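Local coordinates for putative O-acetylhomoserine (Thiol)-lyase (Campylobacter jejuni, PDB 4OC9), which probably uses pyridoxal 5'-phosphate to make homocysteine from O-acetylhomoserine and sulfide, as trans-sulfuration enzymes of its family do, at residues D[153-165]-D[326-340]. Numbering follows the deposited sequence.
Sequences SLSNPQIAIADIE and YHNLFKKYFDKNFAS
I161 lays its side chain along the short helix 327-333, with CG2 3.8 Å from L329 CB and CD1 3.6 Å from F330 CB. Here the loop after strand 146-152 of the seven-stranded sheet, in the PLP-dependent aminotransferase-like fold, packs against the helix that precedes, by a loop, strand 342-346 of the five-stranded sheet. With CG1 anti to the carbonyl carbon (chi1 -58°), the I161 chain also carries CD1 to within 3.9 Å of F334 CE1. Upstream, A160 covers one face of the Y326 ring: its CA sits 3.9 Å from the ring centroid, almost on the normal, a CH-pi contact, while the phenol OH is hydrogen-bonded to D133 and K107. K107 also hydrogen-bonds Q158 OE1. At the other end Y333 reaches the start of helix 164-174, where its hydroxyl donates to D163 OD1 and accepts from E165 N; two bonds pin this oxygen, and the D163 carboxylate and Y333 ring planes stand 71° apart. K332, extended, forms a salt bridge with E165 OE1 whose hydrogen bond is weak, and a long one with D163 OD1. A water accepts from K332 NZ at 2.7 Å and donates to D163's second carboxylate oxygen, OD2, at 3.2 Å.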
loop_
_atom_site.group_PDB
_atom_site.type_symbol
_atom_site.label_atom_id
_atom_site.label_comp_id
_atom_site.label_asym_id
_atom_site.label_seq_id
_atom_site.Cartn_x
_atom_site.Cartn_y
_atom_site.Cartn_z
ATOM N N SER D 153 21.389 22.863 7.996
ATOM C CA SER D 153 22.766 22.613 7.629
ATOM C C SER D 153 23.073 23.231 6.259
ATOM O O SER D 153 24.129 23.816 6.050
ATOM C CB SER D 153 23.060 21.105 7.620
ATOM O OG SER D 153 22.273 20.379 6.678
ATOM N N LEU D 154 22.127 23.096 5.349
ATOM C CA LEU D 154 22.215 23.598 3.977
ATOM C C LEU D 154 20.819 24.136 3.789
ATOM O O LEU D 154 19.863 23.377 3.662
ATOM C CB LEU D 154 22.558 22.425 3.083
ATOM C CG LEU D 154 22.691 22.679 1.621
ATOM C CD1 LEU D 154 23.699 23.778 1.401
ATOM C CD2 LEU D 154 23.128 21.379 0.943
ATOM N N SER D 155 20.694 25.450 3.791
ATOM C CA SER D 155 19.361 26.085 3.731
ATOM C C SER D 155 18.584 26.057 2.449
ATOM O O SER D 155 19.151 26.004 1.381
ATOM C CB SER D 155 19.408 27.550 4.172
ATOM O OG SER D 155 20.066 28.360 3.224
ATOM N N ASN D 156 17.267 26.140 2.630
ATOM C CA ASN D 156 16.276 26.127 1.577
ATOM C C ASN D 156 15.552 27.469 1.536
ATOM O O ASN D 156 14.763 27.748 2.420
ATOM C CB ASN D 156 15.326 24.977 1.855
ATOM C CG ASN D 156 14.232 24.830 0.805
ATOM O OD1 ASN D 156 13.948 25.747 0.065
ATOM N ND2 ASN D 156 13.556 23.691 0.821
ATOM N N PRO D 157 15.636 28.207 0.426
ATOM C CA PRO D 157 16.268 28.012 -0.868
ATOM C C PRO D 157 17.571 28.710 -1.132
ATOM O O PRO D 157 18.027 28.679 -2.291
ATOM C CB PRO D 157 15.265 28.691 -1.790
ATOM C CG PRO D 157 14.953 29.917 -1.024
ATOM C CD PRO D 157 14.954 29.507 0.447
ATOM N N GLN D 158 18.133 29.388 -0.131
ATOM C CA GLN D 158 19.420 30.091 -0.371
ATOM C C GLN D 158 20.651 29.178 -0.512
ATOM O O GLN D 158 21.638 29.578 -1.078
ATOM C CB GLN D 158 19.771 31.285 0.508
ATOM C CG GLN D 158 20.827 32.121 -0.203
ATOM C CD GLN D 158 21.382 33.232 0.647
ATOM O OE1 GLN D 158 20.864 33.509 1.730
ATOM N NE2 GLN D 158 22.428 33.887 0.166
ATOM N N ILE D 159 20.569 27.956 -0.022
ATOM C CA ILE D 159 21.681 27.021 -0.074
ATOM C C ILE D 159 22.771 27.636 0.817
ATOM O O ILE D 159 23.934 27.673 0.488
ATOM C CB ILE D 159 22.200 26.722 -1.485
ATOM C CG1 ILE D 159 21.096 26.286 -2.462
ATOM C CG2 ILE D 159 23.189 25.586 -1.468
ATOM C CD1 ILE D 159 20.192 27.394 -2.911
ATOM N N ALA D 160 22.352 28.180 1.958
ATOM C CA ALA D 160 23.282 28.785 2.883
ATOM C C ALA D 160 23.781 27.731 3.852
ATOM O O ALA D 160 22.996 27.012 4.474
ATOM C CB ALA D 160 22.611 29.898 3.643
ATOM N N ILE D 161 25.093 27.660 3.994
ATOM C CA ILE D 161 25.719 26.704 4.883
ATOM C C ILE D 161 26.057 27.313 6.228
ATOM O O ILE D 161 26.759 28.327 6.329
ATOM C CB ILE D 161 26.986 26.126 4.271
ATOM C CG1 ILE D 161 26.648 25.454 2.949
ATOM C CG2 ILE D 161 27.607 25.126 5.232
ATOM C CD1 ILE D 161 27.828 24.844 2.212
ATOM N N ALA D 162 25.605 26.634 7.266
ATOM C CA ALA D 162 25.839 27.070 8.639
ATOM C C ALA D 162 27.194 26.599 9.151
ATOM O O ALA D 162 27.598 25.455 8.894
ATOM C CB ALA D 162 24.736 26.523 9.539
ATOM N N ASP D 163 27.886 27.459 9.887
ATOM C CA ASP D 163 29.171 27.109 10.455
ATOM C C ASP D 163 28.780 26.423 11.767
ATOM O O ASP D 163 28.738 27.019 12.846
ATOM C CB ASP D 163 30.058 28.334 10.661
ATOM C CG ASP D 163 31.480 27.965 11.036
ATOM O OD1 ASP D 163 31.731 26.816 11.479
ATOM O OD2 ASP D 163 32.371 28.843 10.894
ATOM N N ILE D 164 28.533 25.133 11.647
ATOM C CA ILE D 164 28.086 24.308 12.763
ATOM C C ILE D 164 28.942 24.381 14.024
ATOM O O ILE D 164 28.387 24.592 15.101
ATOM C CB ILE D 164 27.871 22.854 12.339
ATOM C CG1 ILE D 164 26.903 22.790 11.154
ATOM C CG2 ILE D 164 27.314 22.064 13.510
ATOM C CD1 ILE D 164 26.708 21.397 10.577
ATOM N N GLU D 165 30.256 24.207 13.899
ATOM C CA GLU D 165 31.156 24.275 15.074
ATOM C C GLU D 165 30.965 25.533 15.946
ATOM O O GLU D 165 31.025 25.443 17.166
ATOM C CB GLU D 165 32.623 24.216 14.684
ATOM C CG GLU D 165 33.062 22.910 14.067
ATOM C CD GLU D 165 34.535 22.924 13.726
ATOM O OE1 GLU D 165 35.218 23.933 14.068
ATOM O OE2 GLU D 165 35.005 21.937 13.123
ATOM N N TYR D 326 29.560 30.546 0.438
ATOM C CA TYR D 326 29.594 29.430 1.328
ATOM C C TYR D 326 30.545 28.345 0.867
ATOM O O TYR D 326 30.586 27.285 1.464
ATOM C CB TYR D 326 28.166 28.888 1.508
ATOM C CG TYR D 326 27.271 29.947 2.090
ATOM C CD1 TYR D 326 27.324 30.247 3.439
ATOM C CD2 TYR D 326 26.379 30.665 1.298
ATOM C CE1 TYR D 326 26.536 31.252 3.978
ATOM C CE2 TYR D 326 25.577 31.676 1.839
ATOM C CZ TYR D 326 25.662 31.958 3.174
ATOM O OH TYR D 326 24.860 32.915 3.719
ATOM N N HIS D 327 31.337 28.628 -0.158
ATOM C CA HIS D 327 32.278 27.641 -0.715
ATOM C C HIS D 327 33.288 27.088 0.303
ATOM O O HIS D 327 33.523 25.883 0.335
ATOM C CB HIS D 327 32.956 28.185 -1.986
ATOM C CG HIS D 327 33.824 27.185 -2.689
ATOM N ND1 HIS D 327 33.324 26.249 -3.567
ATOM C CD2 HIS D 327 35.171 27.019 -2.691
ATOM C CE1 HIS D 327 34.322 25.540 -4.071
ATOM N NE2 HIS D 327 35.452 25.980 -3.544
ATOM N N ASN D 328 33.890 27.958 1.105
ATOM C CA ASN D 328 34.843 27.513 2.146
ATOM C C ASN D 328 34.171 26.648 3.218
ATOM O O ASN D 328 34.730 25.654 3.663
ATOM C CB ASN D 328 35.558 28.689 2.797
ATOM C CG ASN D 328 36.580 29.316 1.883
ATOM O OD1 ASN D 328 37.085 28.676 0.957
ATOM N ND2 ASN D 328 36.925 30.565 2.159
ATOM N N LEU D 329 32.971 27.043 3.632
ATOM C CA LEU D 329 32.210 26.259 4.611
ATOM C C LEU D 329 31.863 24.896 3.966
ATOM O O LEU D 329 31.831 23.872 4.651
ATOM C CB LEU D 329 30.955 27.002 5.057
ATOM C CG LEU D 329 31.275 28.217 5.927
ATOM C CD1 LEU D 329 30.107 29.150 6.147
ATOM C CD2 LEU D 329 31.809 27.707 7.259
ATOM N N PHE D 330 31.600 24.901 2.662
ATOM C CA PHE D 330 31.286 23.677 1.954
ATOM C C PHE D 330 32.468 22.732 2.031
ATOM O O PHE D 330 32.324 21.582 2.419
ATOM C CB PHE D 330 30.906 23.973 0.499
ATOM C CG PHE D 330 30.906 22.761 -0.379
ATOM C CD1 PHE D 330 29.975 21.768 -0.220
ATOM C CD2 PHE D 330 31.799 22.663 -1.429
ATOM C CE1 PHE D 330 29.966 20.654 -1.063
ATOM C CE2 PHE D 330 31.781 21.572 -2.296
ATOM C CZ PHE D 330 30.866 20.573 -2.110
ATOM N N LYS D 331 33.638 23.229 1.646
ATOM C CA LYS D 331 34.856 22.418 1.688
ATOM C C LYS D 331 35.164 21.950 3.106
ATOM O O LYS D 331 35.711 20.886 3.312
ATOM C CB LYS D 331 36.067 23.197 1.138
ATOM C CG LYS D 331 36.030 23.524 -0.358
ATOM C CD LYS D 331 36.040 22.253 -1.201
ATOM C CE LYS D 331 36.052 22.565 -2.686
ATOM N NZ LYS D 331 36.147 21.365 -3.540
ATOM N N LYS D 332 34.822 22.758 4.091
ATOM C CA LYS D 332 35.096 22.404 5.482
ATOM C C LYS D 332 34.212 21.294 6.052
ATOM O O LYS D 332 34.700 20.403 6.732
ATOM C CB LYS D 332 34.956 23.631 6.369
ATOM C CG LYS D 332 35.295 23.357 7.814
ATOM C CD LYS D 332 35.096 24.591 8.677
ATOM C CE LYS D 332 35.411 24.291 10.135
ATOM N NZ LYS D 332 35.117 25.453 11.019
ATOM N N TYR D 333 32.928 21.353 5.762
ATOM C CA TYR D 333 31.999 20.353 6.284
ATOM C C TYR D 333 31.549 19.196 5.385
ATOM O O TYR D 333 31.082 18.179 5.904
ATOM C CB TYR D 333 30.775 21.041 6.812
ATOM C CG TYR D 333 31.045 21.917 7.995
ATOM C CD1 TYR D 333 31.178 21.364 9.254
ATOM C CD2 TYR D 333 31.084 23.296 7.881
ATOM C CE1 TYR D 333 31.418 22.153 10.358
ATOM C CE2 TYR D 333 31.306 24.085 8.977
ATOM C CZ TYR D 333 31.467 23.507 10.225
ATOM O OH TYR D 333 31.675 24.319 11.345
ATOM N N PHE D 334 31.697 19.307 4.069
ATOM C CA PHE D 334 31.255 18.224 3.131
ATOM C C PHE D 334 32.426 17.358 2.638
ATOM O O PHE D 334 33.129 17.734 1.701
ATOM C CB PHE D 334 30.485 18.853 1.979
ATOM C CG PHE D 334 29.167 19.439 2.379
ATOM C CD1 PHE D 334 29.101 20.618 3.099
ATOM C CD2 PHE D 334 27.993 18.863 1.968
ATOM C CE1 PHE D 334 27.892 21.175 3.445
ATOM C CE2 PHE D 334 26.772 19.426 2.308
ATOM C CZ PHE D 334 26.722 20.585 3.052
ATOM N N ASP D 335 32.624 16.210 3.291
ATOM C CA ASP D 335 33.731 15.308 2.976
ATOM C C ASP D 335 33.771 14.689 1.573
ATOM O O ASP D 335 34.867 14.510 1.024
ATOM C CB ASP D 335 33.866 14.230 4.051
ATOM C CG ASP D 335 34.239 14.802 5.432
ATOM O OD1 ASP D 335 34.524 16.014 5.553
ATOM O OD2 ASP D 335 34.261 14.005 6.411
ATOM N N LYS D 336 32.609 14.348 1.012
ATOM C CA LYS D 336 32.536 13.740 -0.332
ATOM C C LYS D 336 32.458 14.681 -1.565
ATOM O O LYS D 336 32.265 14.287 -2.728
ATOM C CB LYS D 336 31.361 12.774 -0.384
ATOM C CG LYS D 336 31.567 11.471 0.367
ATOM C CD LYS D 336 30.382 10.541 0.161
ATOM C CE LYS D 336 30.519 9.089 0.733
ATOM N NZ LYS D 336 31.065 8.906 2.114
ATOM N N ASN D 337 32.628 15.946 -1.292
ATOM C CA ASN D 337 32.591 16.975 -2.309
ATOM C C ASN D 337 31.331 16.996 -3.204
ATOM O O ASN D 337 31.415 17.150 -4.423
ATOM C CB ASN D 337 33.850 16.971 -3.168
ATOM C CG ASN D 337 34.069 18.305 -3.855
ATOM O OD1 ASN D 337 33.945 19.359 -3.230
ATOM N ND2 ASN D 337 34.435 18.265 -5.126
ATOM N N PHE D 338 30.179 16.706 -2.604
ATOM C CA PHE D 338 28.884 16.711 -3.279
ATOM C C PHE D 338 28.064 17.667 -2.455
ATOM O O PHE D 338 28.112 17.626 -1.244
ATOM C CB PHE D 338 28.217 15.338 -3.352
ATOM C CG PHE D 338 28.939 14.327 -4.221
ATOM C CD1 PHE D 338 29.010 14.504 -5.589
ATOM C CD2 PHE D 338 29.380 13.124 -3.687
ATOM C CE1 PHE D 338 29.645 13.586 -6.393
ATOM C CE2 PHE D 338 29.983 12.177 -4.488
ATOM C CZ PHE D 338 30.120 12.411 -5.843
ATOM N N ALA D 339 27.296 18.521 -3.107
ATOM C CA ALA D 339 26.497 19.525 -2.411
ATOM C C ALA D 339 24.973 19.407 -2.529
ATOM O O ALA D 339 24.226 20.377 -2.346
ATOM C CB ALA D 339 26.933 20.880 -2.898
ATOM N N SER D 340 24.514 18.217 -2.872
ATOM C CA SER D 340 23.075 17.908 -3.022
ATOM C C SER D 340 22.450 18.496 -4.294
ATOM O O SER D 340 23.139 19.064 -5.131
ATOM C CB SER D 340 22.302 18.263 -1.773
ATOM O OG SER D 340 20.997 17.732 -1.850
HETATM O O HOH W 1 35.123 27.795 9.687
#